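Long form salivary protein D7L1 (Aedes aegypti, PDB 3DXL) binds and sequesters biogenic amines and cysteinyl and other leukotrienes of the vertebrate host, so helping the female mosquito to take a blood meal. Local coordinates at residues E7-I12 with N126-N131; G137-L142 with R147-S152; F156-Y161 with Q174-T179; E268-S271 with A275-L278. One frame throughout, in Å; residues are numbered along the deposited sequence.

Contact 1 (E7-I12 with N126-N131)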
loop_
_atom_site.group_PDB
_atom_site.type_symbol
_atom_site.label_atom_id
_atom_site.label_comp_id
_atom_site.label_asym_id
_atom_site.label_seq_id
_atom_site.Cartn_x
_atom_site.Cartn_y
_atom_site.Cartn_z
ATOM N N GLU A 7 3.427 -8.055 -1.353
ATOM C CA GLU A 7 3.266 -6.898 -0.478
ATOM C C GLU A 7 2.267 -5.915 -1.070
ATOM O O GLU A 7 1.450 -5.322 -0.354
ATOM C CB GLU A 7 4.619 -6.219 -0.258
ATOM C CG GLU A 7 4.573 -4.992 0.657
ATOM C CD GLU A 7 4.111 -3.711 -0.041
ATOM O OE1 GLU A 7 4.262 -3.588 -1.273
ATOM O OE2 GLU A 7 3.649 -2.788 0.666
ATOM N N GLU A 8 2.330 -5.742 -2.384
ATOM C CA GLU A 8 1.441 -4.806 -3.056
ATOM C C GLU A 8 -0.010 -5.262 -2.982
ATOM O O GLU A 8 -0.908 -4.444 -2.796
ATOM C CB GLU A 8 1.884 -4.556 -4.494
ATOM C CG GLU A 8 3.173 -3.740 -4.565
ATOM C CD GLU A 8 3.762 -3.646 -5.951
ATOM O OE1 GLU A 8 3.915 -4.694 -6.614
ATOM O OE2 GLU A 8 4.126 -2.529 -6.375
ATOM N N MET A 9 -0.239 -6.570 -3.118
ATOM C CA MET A 9 -1.591 -7.105 -2.967
ATOM C C MET A 9 -2.048 -7.064 -1.515
ATOM O O MET A 9 -3.196 -6.732 -1.241
ATOM C CB MET A 9 -1.717 -8.511 -3.558
ATOM C CG MET A 9 -1.509 -8.546 -5.063
ATOM S SD MET A 9 -2.539 -7.368 -5.993
ATOM C CE MET A 9 -4.172 -7.745 -5.394
ATOM N N LEU A 10 -1.137 -7.347 -0.585
ATOM C CA LEU A 10 -1.485 -7.260 0.826
ATOM C C LEU A 10 -1.892 -5.823 1.165
ATOM O O LEU A 10 -2.867 -5.590 1.889
ATOM C CB LEU A 10 -0.327 -7.716 1.719
ATOM C CG LEU A 10 -0.614 -7.752 3.222
ATOM C CD1 LEU A 10 -1.691 -8.795 3.601
ATOM C CD2 LEU A 10 0.677 -8.010 3.964
ATOM N N PHE A 11 -1.145 -4.849 0.639
ATOM C CA PHE A 11 -1.494 -3.456 0.856
ATOM C C PHE A 11 -2.905 -3.160 0.334
ATOM O O PHE A 11 -3.704 -2.534 1.026
ATOM C CB PHE A 11 -0.486 -2.517 0.205
ATOM C CG PHE A 11 -0.819 -1.083 0.426
ATOM C CD1 PHE A 11 -0.522 -0.471 1.641
ATOM C CD2 PHE A 11 -1.486 -0.355 -0.546
ATOM C CE1 PHE A 11 -0.873 0.858 1.874
ATOM C CE2 PHE A 11 -1.837 0.973 -0.329
ATOM C CZ PHE A 11 -1.526 1.580 0.887
ATOM N N ILE A 12 -3.191 -3.587 -0.892
ATOM C CA ILE A 12 -4.512 -3.372 -1.484
ATOM C C ILE A 12 -5.626 -3.993 -0.645
ATOM O O ILE A 12 -6.598 -3.324 -0.295
ATOM C CB ILE A 12 -4.572 -3.890 -2.947
ATOM C CG1 ILE A 12 -3.746 -2.976 -3.856
ATOM C CG2 ILE A 12 -6.028 -3.990 -3.429
ATOM C CD1 ILE A 12 -3.498 -3.526 -5.253
ATOM N N ASN A 126 -4.871 -17.524 -6.591
ATOM C CA ASN A 126 -3.487 -17.923 -6.825
ATOM C C ASN A 126 -2.661 -16.839 -7.500
ATOM O O ASN A 126 -1.525 -16.563 -7.094
ATOM C CB ASN A 126 -3.430 -19.212 -7.643
ATOM C CG ASN A 126 -3.862 -20.428 -6.852
ATOM O OD1 ASN A 126 -4.177 -20.349 -5.673
ATOM N ND2 ASN A 126 -3.887 -21.579 -7.522
ATOM N N LEU A 127 -3.227 -16.214 -8.523
ATOM C CA LEU A 127 -2.501 -15.240 -9.331
ATOM C C LEU A 127 -2.156 -13.965 -8.576
ATOM O O LEU A 127 -1.102 -13.363 -8.818
ATOM C CB LEU A 127 -3.327 -14.884 -10.559
ATOM C CG LEU A 127 -2.654 -14.236 -11.761
ATOM C CD1 LEU A 127 -1.462 -15.056 -12.215
ATOM C CD2 LEU A 127 -3.661 -14.146 -12.889
ATOM N N PHE A 128 -3.063 -13.543 -7.703
ATOM C CA PHE A 128 -2.944 -12.262 -7.023
ATOM C C PHE A 128 -2.544 -12.417 -5.562
ATOM O O PHE A 128 -2.910 -11.600 -4.707
ATOM C CB PHE A 128 -4.220 -11.455 -7.208
ATOM C CG PHE A 128 -4.360 -10.890 -8.581
ATOM C CD1 PHE A 128 -3.650 -9.749 -8.949
ATOM C CD2 PHE A 128 -5.168 -11.510 -9.530
ATOM C CE1 PHE A 128 -3.757 -9.217 -10.227
ATOM C CE2 PHE A 128 -5.277 -10.988 -10.811
ATOM C CZ PHE A 128 -4.578 -9.840 -11.166
ATOM N N HIS A 129 -1.758 -13.458 -5.291
ATOM C CA HIS A 129 -1.048 -13.617 -4.003
ATOM C C HIS A 129 -1.994 -13.792 -2.822
ATOM O O HIS A 129 -1.727 -13.297 -1.720
ATOM C CB HIS A 129 -0.034 -12.481 -3.754
ATOM C CG HIS A 129 0.904 -12.265 -4.891
ATOM N ND1 HIS A 129 1.725 -13.262 -5.381
ATOM C CD2 HIS A 129 1.155 -11.165 -5.636
ATOM C CE1 HIS A 129 2.436 -12.782 -6.387
ATOM N NE2 HIS A 129 2.113 -11.511 -6.557
ATOM N N GLY A 130 -3.093 -14.503 -3.069
ATOM C CA GLY A 130 -4.043 -14.876 -2.039
ATOM C C GLY A 130 -3.882 -16.306 -1.556
ATOM O O GLY A 130 -4.474 -16.679 -0.550
ATOM N N ASN A 131 -3.093 -17.110 -2.269
ATOM C CA ASN A 131 -2.840 -18.492 -1.862
ATOM C C ASN A 131 -1.761 -18.496 -0.783
ATOM O O ASN A 131 -0.610 -18.154 -1.046
ATOM C CB ASN A 131 -2.433 -19.349 -3.066
ATOM C CG ASN A 131 -2.219 -20.815 -2.711
ATOM O OD1 ASN A 131 -1.504 -21.145 -1.768
ATOM N ND2 ASN A 131 -2.839 -21.703 -3.480
#
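M9 is folded back on itself, bent at both chi2 and chi3, and in this curled form its CG sits 3.4 Å from the backbone O of F128 while its sulfur turns to the phenyl ring. No hydrogen bond crosses between 7-12 and 126-131; one flexible thioether side chain carries the whole meeting. The Met-aromatic contact is an edge one: SD lies near the plane of the F128 ring, 5.3 Å from its centroid and 75° off the normal, with CD1 the nearest ring atom at 4.0 Å. At H129 the methionine crosses the imidazole at about a right angle, and CG comes to the ring's edge, 3.8 Å from H129 CD2. Both rings ride on the turn that ends helix 121-127. F128 is the first residue to leave helical angles, and H129 follows with a positive phi of 65°. The polar end of H129 is occupied elsewhere, since NE2 bonds to the backbone O of F4, and Y80 meets the ring edge-to-face. Just beyond lies G130, which binds leukotriene E4, and F128 neighbours W37, another residue of that lipid site. A bendable, polarisable methionine suits a place between two aromatic edges and a carbonyl, so helix 6-20 is joined to what is probably part of the wall of the lipid pocket by dispersion and weak electrostatics, without a directional bond.

Contact 2 (G137-L142 with R147-S152)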
loop_
_atom_site.group_PDB
_atom_site.type_symbol
_atom_site.label_atom_id
_atom_site.label_comp_id
_atom_site.label_asym_id
_atom_site.label_seq_id
_atom_site.Cartn_x
_atom_site.Cartn_y
_atom_site.Cartn_z
ATOM N N GLY A 137 6.011 -19.237 0.060
ATOM C CA GLY A 137 7.184 -19.610 -0.718
ATOM C C GLY A 137 7.805 -18.436 -1.443
ATOM O O GLY A 137 9.023 -18.307 -1.497
ATOM N N LEU A 138 6.969 -17.581 -2.017
ATOM C CA LEU A 138 7.462 -16.385 -2.696
ATOM C C LEU A 138 8.151 -15.411 -1.728
ATOM O O LEU A 138 9.237 -14.894 -2.028
ATOM C CB LEU A 138 6.333 -15.693 -3.449
ATOM C CG LEU A 138 6.661 -14.601 -4.467
ATOM C CD1 LEU A 138 7.882 -14.926 -5.326
ATOM C CD2 LEU A 138 5.450 -14.348 -5.346
ATOM N N TYR A 139 7.554 -15.189 -0.559
ATOM C CA TYR A 139 8.201 -14.331 0.439
ATOM C C TYR A 139 9.571 -14.871 0.840
ATOM O O TYR A 139 10.499 -14.103 1.062
ATOM C CB TYR A 139 7.332 -14.177 1.683
ATOM C CG TYR A 139 6.294 -13.083 1.638
ATOM C CD1 TYR A 139 6.661 -11.738 1.517
ATOM C CD2 TYR A 139 4.941 -13.384 1.775
ATOM C CE1 TYR A 139 5.696 -10.722 1.509
ATOM C CE2 TYR A 139 3.969 -12.380 1.766
ATOM C CZ TYR A 139 4.355 -11.051 1.630
ATOM O OH TYR A 139 3.410 -10.040 1.625
ATOM N N GLU A 140 9.701 -16.189 0.940
ATOM C CA GLU A 140 10.986 -16.798 1.276
ATOM C C GLU A 140 12.013 -16.582 0.162
ATOM O O GLU A 140 13.162 -16.227 0.436
ATOM C CB GLU A 140 10.810 -18.285 1.610
ATOM C CG GLU A 140 9.974 -18.513 2.865
ATOM C CD GLU A 140 10.217 -19.842 3.571
ATOM O OE1 GLU A 140 10.646 -20.826 2.923
ATOM O OE2 GLU A 140 9.955 -19.897 4.794
ATOM N N LYS A 141 11.597 -16.775 -1.088
ATOM C CA LYS A 141 12.462 -16.513 -2.242
ATOM C C LYS A 141 12.967 -15.071 -2.250
ATOM O O LYS A 141 14.151 -14.811 -2.456
ATOM C CB LYS A 141 11.727 -16.816 -3.557
ATOM C CG LYS A 141 11.654 -18.305 -3.908
ATOM C CD LYS A 141 11.168 -18.511 -5.340
ATOM C CE LYS A 141 11.163 -19.984 -5.755
ATOM N NZ LYS A 141 12.537 -20.550 -5.874
ATOM N N LEU A 142 12.060 -14.135 -2.010
ATOM C CA LEU A 142 12.405 -12.716 -2.054
ATOM C C LEU A 142 13.212 -12.232 -0.847
ATOM O O LEU A 142 14.090 -11.383 -0.999
ATOM C CB LEU A 142 11.146 -11.878 -2.274
ATOM C CG LEU A 142 10.449 -12.117 -3.620
ATOM C CD1 LEU A 142 9.044 -11.540 -3.604
ATOM C CD2 LEU A 142 11.258 -11.559 -4.782
ATOM N N ARG A 147 9.470 -6.086 1.473
ATOM C CA ARG A 147 8.980 -5.935 2.830
ATOM C C ARG A 147 8.190 -7.206 3.196
ATOM O O ARG A 147 7.281 -7.632 2.465
ATOM C CB ARG A 147 8.107 -4.696 2.948
ATOM C CG ARG A 147 7.467 -4.490 4.303
ATOM C CD ARG A 147 6.048 -5.038 4.358
ATOM N NE ARG A 147 5.490 -4.841 5.692
ATOM C CZ ARG A 147 4.384 -5.425 6.139
ATOM N NH1 ARG A 147 3.968 -5.180 7.374
ATOM N NH2 ARG A 147 3.677 -6.236 5.339
ATOM N N GLN A 148 8.535 -7.807 4.327
ATOM C CA GLN A 148 7.934 -9.063 4.780
ATOM C C GLN A 148 6.716 -8.789 5.641
ATOM O O GLN A 148 6.549 -7.692 6.182
ATOM C CB GLN A 148 8.957 -9.886 5.569
ATOM C CG GLN A 148 10.143 -10.354 4.754
ATOM C CD GLN A 148 9.831 -11.553 3.881
ATOM O OE1 GLN A 148 9.022 -12.414 4.242
ATOM N NE2 GLN A 148 10.478 -11.618 2.730
ATOM N N LYS A 149 5.838 -9.776 5.769
ATOM C CA LYS A 149 4.703 -9.611 6.663
ATOM C C LYS A 149 5.197 -9.290 8.067
ATOM O O LYS A 149 6.174 -9.869 8.541
ATOM C CB LYS A 149 3.820 -10.862 6.657
ATOM C CG LYS A 149 3.181 -11.123 5.298
ATOM C CD LYS A 149 2.258 -12.330 5.297
ATOM C CE LYS A 149 0.869 -11.948 5.750
ATOM N NZ LYS A 149 -0.053 -13.092 5.554
ATOM N N LYS A 150 4.520 -8.344 8.708
ATOM C CA LYS A 150 4.810 -7.908 10.077
ATOM C C LYS A 150 6.129 -7.128 10.206
ATOM O O LYS A 150 6.628 -6.922 11.324
ATOM C CB LYS A 150 4.759 -9.082 11.072
ATOM C CG LYS A 150 3.464 -9.906 11.045
ATOM C CD LYS A 150 2.245 -9.132 11.554
ATOM C CE LYS A 150 2.314 -8.857 13.063
ATOM N NZ LYS A 150 2.376 -10.087 13.915
ATOM N N GLN A 151 6.670 -6.665 9.080
ATOM C CA GLN A 151 7.904 -5.880 9.093
ATOM C C GLN A 151 7.608 -4.397 8.861
ATOM O O GLN A 151 6.923 -4.031 7.916
ATOM C CB GLN A 151 8.891 -6.398 8.044
ATOM C CG GLN A 151 10.212 -5.636 8.047
ATOM C CD GLN A 151 11.189 -6.125 6.999
ATOM O OE1 GLN A 151 10.798 -6.597 5.925
ATOM N NE2 GLN A 151 12.483 -5.984 7.299
ATOM N N SER A 152 8.133 -3.532 9.726
ATOM C CA SER A 152 8.084 -2.100 9.451
ATOM C C SER A 152 8.583 -1.818 8.039
ATOM O O SER A 152 9.663 -2.287 7.660
ATOM C CB SER A 152 8.993 -1.379 10.430
ATOM O OG SER A 152 9.214 -0.041 10.015
HETATM O O HOH W 1 4.445 -7.673 2.939
#
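Y139 meets the loop 147-152 along nearly its whole side chain, with Q148 beside its root and K149 beside its outer end. The close-fitting part is at Q148. Its chain bends at chi2 (-78°), bringing the amide back to the helix, where NE2 donates to the backbone O of Y139 at 3.0 Å with an N-H...O angle of 164°, approaching from above the carbonyl plane. NE2 also bonds to the O of G143, so one amide serves two carbonyls at the end of helix 132-142, while OE1 rests 3.5 Å from Y139 CB. An amide suits this place because its nitrogen has two hydrogens to give. Further out one water bridges the two segments: it lies 2.9 Å from Y139 OH, donates to R147 O and accepts from R147 NH2. On the solvent side K149, a leukotriene E4-binding residue, crosses the tyrosine at about a right angle, its CG 3.8 Å from Y139 CE2; its aliphatic part lies alongside the outer half of the tyrosine. A type II turn, Q148-Q151, braces the loop, with R147 NE bonded to Q151 O. Y139 also packs on P6, and R147 on E7 and L10 of helix 6-20, while Y153 of helix 153-161 lies against the same arginine.

Contact 3 (F156-Y161 with Q174-T179)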
loop_
_atom_site.group_PDB
_atom_site.type_symbol
_atom_site.label_atom_id
_atom_site.label_comp_id
_atom_site.label_asym_id
_atom_site.label_seq_id
_atom_site.Cartn_x
_atom_site.Cartn_y
_atom_site.Cartn_z
ATOM N N PHE A 156 12.469 -2.221 6.515
ATOM C CA PHE A 156 12.786 -2.883 5.251
ATOM C C PHE A 156 13.742 -2.023 4.415
ATOM O O PHE A 156 14.761 -2.518 3.931
ATOM C CB PHE A 156 11.499 -3.212 4.475
ATOM C CG PHE A 156 11.717 -3.402 2.989
ATOM C CD1 PHE A 156 12.389 -4.522 2.495
ATOM C CD2 PHE A 156 11.284 -2.436 2.090
ATOM C CE1 PHE A 156 12.623 -4.654 1.131
ATOM C CE2 PHE A 156 11.504 -2.579 0.720
ATOM C CZ PHE A 156 12.176 -3.687 0.246
ATOM N N CYS A 157 13.412 -0.742 4.251
ATOM C CA CYS A 157 14.243 0.156 3.459
ATOM C C CYS A 157 15.600 0.384 4.128
ATOM O O CYS A 157 16.654 0.307 3.472
ATOM C CB CYS A 157 13.534 1.487 3.236
ATOM S SG CYS A 157 12.025 1.356 2.244
ATOM N N GLU A 158 15.574 0.650 5.432
ATOM C CA GLU A 158 16.811 0.869 6.191
ATOM C C GLU A 158 17.766 -0.305 6.011
ATOM O O GLU A 158 18.972 -0.110 5.836
ATOM C CB GLU A 158 16.503 0.989 7.669
ATOM C CG GLU A 158 15.845 2.276 8.074
ATOM C CD GLU A 158 15.523 2.307 9.550
ATOM O OE1 GLU A 158 15.516 1.244 10.197
ATOM O OE2 GLU A 158 15.279 3.405 10.078
ATOM N N ASN A 159 17.232 -1.527 6.070
ATOM C CA ASN A 159 18.084 -2.707 5.995
ATOM C C ASN A 159 18.678 -2.905 4.608
ATOM O O ASN A 159 19.775 -3.447 4.478
ATOM C CB ASN A 159 17.324 -3.947 6.449
ATOM C CG ASN A 159 16.979 -3.920 7.923
ATOM O OD1 ASN A 159 17.493 -3.091 8.688
ATOM N ND2 ASN A 159 16.121 -4.837 8.342
ATOM N N LYS A 160 17.974 -2.447 3.582
ATOM C CA LYS A 160 18.458 -2.511 2.220
ATOM C C LYS A 160 19.591 -1.516 1.975
ATOM O O LYS A 160 20.598 -1.846 1.348
ATOM C CB LYS A 160 17.285 -2.244 1.277
ATOM C CG LYS A 160 17.567 -2.326 -0.191
ATOM C CD LYS A 160 16.263 -2.255 -0.970
ATOM C CE LYS A 160 16.522 -2.193 -2.459
ATOM N NZ LYS A 160 15.249 -1.967 -3.188
ATOM N N TYR A 161 19.436 -0.293 2.478
ATOM C CA TYR A 161 20.368 0.778 2.129
ATOM C C TYR A 161 21.443 1.048 3.178
ATOM O O TYR A 161 22.511 1.554 2.835
ATOM C CB TYR A 161 19.608 2.053 1.751
ATOM C CG TYR A 161 18.763 1.832 0.521
ATOM C CD1 TYR A 161 19.350 1.756 -0.745
ATOM C CD2 TYR A 161 17.385 1.650 0.617
ATOM C CE1 TYR A 161 18.586 1.522 -1.871
ATOM C CE2 TYR A 161 16.614 1.417 -0.519
ATOM C CZ TYR A 161 17.221 1.355 -1.753
ATOM O OH TYR A 161 16.455 1.124 -2.882
ATOM N N GLN A 174 21.117 9.541 12.590
ATOM C CA GLN A 174 20.718 10.844 12.072
ATOM C C GLN A 174 19.430 10.736 11.250
ATOM O O GLN A 174 18.553 11.601 11.352
ATOM C CB GLN A 174 21.845 11.444 11.229
ATOM C CG GLN A 174 23.114 11.800 12.020
ATOM C CD GLN A 174 24.058 10.619 12.202
ATOM O OE1 GLN A 174 24.411 9.934 11.238
ATOM N NE2 GLN A 174 24.469 10.376 13.442
ATOM N N ILE A 175 19.319 9.681 10.441
ATOM C CA ILE A 175 18.173 9.509 9.563
ATOM C C ILE A 175 16.867 9.428 10.363
ATOM O O ILE A 175 15.868 10.080 10.017
ATOM C CB ILE A 175 18.385 8.284 8.644
ATOM C CG1 ILE A 175 19.444 8.619 7.590
ATOM C CG2 ILE A 175 17.074 7.854 7.972
ATOM C CD1 ILE A 175 20.009 7.420 6.865
ATOM N N ARG A 176 16.890 8.684 11.463
ATOM C CA ARG A 176 15.692 8.480 12.272
ATOM C C ARG A 176 15.315 9.728 13.058
ATOM O O ARG A 176 14.199 9.822 13.569
ATOM C CB ARG A 176 15.859 7.298 13.220
ATOM C CG ARG A 176 15.891 5.954 12.524
ATOM C CD ARG A 176 15.861 4.855 13.548
ATOM N NE ARG A 176 15.866 3.531 12.930
ATOM C CZ ARG A 176 15.816 2.391 13.610
ATOM N NH1 ARG A 176 15.747 2.402 14.937
ATOM N NH2 ARG A 176 15.828 1.234 12.960
ATOM N N GLN A 177 16.246 10.675 13.144
ATOM C CA GLN A 177 15.983 11.973 13.780
ATOM C C GLN A 177 15.649 13.061 12.754
ATOM O O GLN A 177 15.737 14.264 13.038
ATOM C CB GLN A 177 17.157 12.386 14.675
ATOM C CG GLN A 177 17.387 11.446 15.854
ATOM C CD GLN A 177 18.539 11.881 16.728
ATOM O OE1 GLN A 177 18.400 12.778 17.561
ATOM N NE2 GLN A 177 19.689 11.251 16.539
ATOM N N TYR A 178 15.252 12.628 11.559
ATOM C CA TYR A 178 14.777 13.537 10.501
ATOM C C TYR A 178 15.851 14.463 9.928
ATOM O O TYR A 178 15.542 15.518 9.393
ATOM C CB TYR A 178 13.531 14.332 10.943
ATOM C CG TYR A 178 12.294 13.466 11.047
ATOM C CD1 TYR A 178 11.551 13.135 9.909
ATOM C CD2 TYR A 178 11.876 12.965 12.272
ATOM C CE1 TYR A 178 10.425 12.332 9.993
ATOM C CE2 TYR A 178 10.748 12.151 12.374
ATOM C CZ TYR A 178 10.016 11.848 11.222
ATOM O OH TYR A 178 8.883 11.051 11.276
ATOM N N THR A 179 17.113 14.061 10.024
ATOM C CA THR A 179 18.169 14.741 9.285
ATOM C C THR A 179 18.038 14.385 7.808
ATOM O O THR A 179 17.983 13.205 7.442
ATOM C CB THR A 179 19.559 14.375 9.825
ATOM O OG1 THR A 179 19.696 14.962 11.117
ATOM C CG2 THR A 179 20.664 14.908 8.934
#
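The biogenic-amine pocket of the C-terminal odorant-binding-protein domain holds this contact, a side-on salt bridge between E158 and R176, both of which bind noradrenaline. E158 stands on helix 153-161, where the neighbouring C157 is tied to C192 of helix 184-196 by a disulfide. R176 lies in the type I turn I175-Y178, and a Schellman motif ends the helix, with Y178 at positive phi, its N bonded to I175 O, and T179 N to Q174 O. The two backbones stay well apart, E158 and I175 having the nearest CA atoms at 9.4 Å, so two long side chains must bridge the gap. R176 is extended from CG to NE and E158 beyond CG, and they cross at about a right angle. Their flat ends are nearly coplanar, 12° apart, which lets the guanidinium edge face the carboxylate. Arginine suits the place because NE and NH2 together fit both oxygens, fixing the carboxylate's rotation. Two more noradrenaline-binding residues are close: H189 neighbours E158, and D265 bonds to Y178 OH. Each oxygen of E158 is met on its syn side: R176 NE donates to OE2 at 2.9 Å, and R176 NH2 to OE1 at 2.8 Å, with an N-H...O angle of 166°.

Contact 4 (E268-S271 with A275-L278)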
loop_
_atom_site.group_PDB
_atom_site.type_symbol
_atom_site.label_atom_id
_atom_site.label_comp_id
_atom_site.label_asym_id
_atom_site.label_seq_id
_atom_site.Cartn_x
_atom_site.Cartn_y
_atom_site.Cartn_z
ATOM N N GLU A 268 4.749 4.852 10.290
ATOM C CA GLU A 268 5.750 3.795 10.454
ATOM C C GLU A 268 5.216 2.681 11.361
ATOM O O GLU A 268 5.385 1.492 11.067
ATOM C CB GLU A 268 7.066 4.352 11.006
ATOM C CG GLU A 268 8.207 3.314 11.080
ATOM C CD GLU A 268 8.174 2.405 12.317
ATOM O OE1 GLU A 268 7.716 2.851 13.389
ATOM O OE2 GLU A 268 8.619 1.237 12.211
ATOM N N VAL A 269 4.588 3.066 12.466
ATOM C CA VAL A 269 4.018 2.109 13.402
ATOM C C VAL A 269 2.975 1.233 12.704
ATOM O O VAL A 269 2.996 -0.002 12.804
ATOM C CB VAL A 269 3.399 2.824 14.627
ATOM C CG1 VAL A 269 2.598 1.848 15.486
ATOM C CG2 VAL A 269 4.496 3.471 15.471
ATOM N N ARG A 270 2.065 1.865 11.969
ATOM C CA ARG A 270 1.003 1.129 11.299
ATOM C C ARG A 270 1.541 0.277 10.147
ATOM O O ARG A 270 0.938 -0.754 9.808
ATOM C CB ARG A 270 -0.106 2.081 10.855
ATOM C CG ARG A 270 -0.848 2.669 12.048
ATOM C CD ARG A 270 -2.028 3.530 11.657
ATOM N NE ARG A 270 -1.572 4.810 11.131
ATOM C CZ ARG A 270 -1.586 5.147 9.842
ATOM N NH1 ARG A 270 -2.052 4.300 8.927
ATOM N NH2 ARG A 270 -1.127 6.336 9.461
ATOM N N SER A 271 2.678 0.663 9.563
ATOM C CA SER A 271 3.278 -0.124 8.475
ATOM C C SER A 271 3.809 -1.464 8.966
ATOM O O SER A 271 4.063 -2.364 8.164
ATOM C CB SER A 271 4.391 0.632 7.740
ATOM O OG SER A 271 5.621 0.577 8.454
ATOM N N ALA A 275 -2.750 -5.095 8.675
ATOM C CA ALA A 275 -4.077 -5.250 9.281
ATOM C C ALA A 275 -4.249 -4.527 10.628
ATOM O O ALA A 275 -5.176 -4.834 11.377
ATOM C CB ALA A 275 -4.425 -6.734 9.425
ATOM N N PHE A 276 -3.370 -3.557 10.918
ATOM C CA PHE A 276 -3.381 -2.757 12.161
ATOM C C PHE A 276 -4.777 -2.383 12.675
ATOM O O PHE A 276 -5.083 -2.561 13.856
ATOM C CB PHE A 276 -2.556 -1.487 11.932
ATOM C CG PHE A 276 -2.339 -0.649 13.164
ATOM C CD1 PHE A 276 -1.240 -0.874 13.980
ATOM C CD2 PHE A 276 -3.212 0.386 13.484
ATOM C CE1 PHE A 276 -1.015 -0.086 15.102
ATOM C CE2 PHE A 276 -2.994 1.176 14.616
ATOM C CZ PHE A 276 -1.895 0.934 15.418
ATOM N N ASN A 277 -5.608 -1.844 11.785
ATOM C CA ASN A 277 -6.921 -1.323 12.157
ATOM C C ASN A 277 -8.090 -2.250 11.868
ATOM O O ASN A 277 -9.244 -1.848 12.053
ATOM C CB ASN A 277 -7.159 0.022 11.465
ATOM C CG ASN A 277 -6.539 1.186 12.217
ATOM O OD1 ASN A 277 -6.586 1.229 13.442
ATOM N ND2 ASN A 277 -5.992 2.154 11.483
ATOM N N LEU A 278 -7.815 -3.475 11.424
ATOM C CA LEU A 278 -8.905 -4.310 10.915
ATOM C C LEU A 278 -9.809 -4.934 11.987
ATOM O O LEU A 278 -11.027 -4.798 11.899
ATOM C CB LEU A 278 -8.423 -5.332 9.877
ATOM C CG LEU A 278 -7.673 -4.744 8.679
ATOM C CD1 LEU A 278 -7.457 -5.813 7.619
ATOM C CD2 LEU A 278 -8.381 -3.548 8.089
#
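V269 and R270, near the end of helix 257-271, face F276 in the type I turn A275-L278, where the chain doubles back and a CH-pi contact joins the turn to the helix. Segment 268-271 opens with E268, a noradrenaline-binding residue whose OE2 is bonded to Q272. V269 comes next: its CG1 branch, anti to the backbone N (chi1 170°), reaches F276 CE1 at 4.1 Å, an apolar touch in which the two side chains cross obliquely. A branched aliphatic residue suits this spot next to the phenyl group. R270 carries most of the contact. Its chain passes over the ring at about a right angle, and CG and CD, not the charged end, lie over the aromatic face. A bend at chi3 (-74°) directs that end away, and NH2 forms a salt bridge with D214. Arginine thus serves twice, apolar along its stem and ionic at its end. At S271 the side-chain hydroxyl donates back to E268 O at 2.8 Å and accepts from the N of Y153. Across the turn, N277 is held by Q282 through OD1, while its ND2 lies 4.2 Å from R270 CD. Over the middle of the F276 ring, R270 CG stands 3.6 Å from the centroid, 12° off the normal.

Overall arrangement
The four contacts run in series along the chain, from the lipid site of the N-terminal domain to the amine site of the C-terminal one. Contacts 1 and 2, centres about 12 Å apart, touch directly, H129 CE1 meeting L138 CD2 at 3.6 Å; here the K149 side chain comes to about 9 Å from G130, both leukotriene E4-binding residues. Contact 2 is the common neighbour of the others, for it also touches contact 3, where Q151 NE2 lies 3.7 Å from F156 CA, and contact 4, where S152 OG lies 2.6 Å from E268 OE2 in a probable hydrogen bond. Contacts 3 and 4 do not touch, yet both supply noradrenaline-binding residues, the side chains of E158 and E268 being about 7 Å apart.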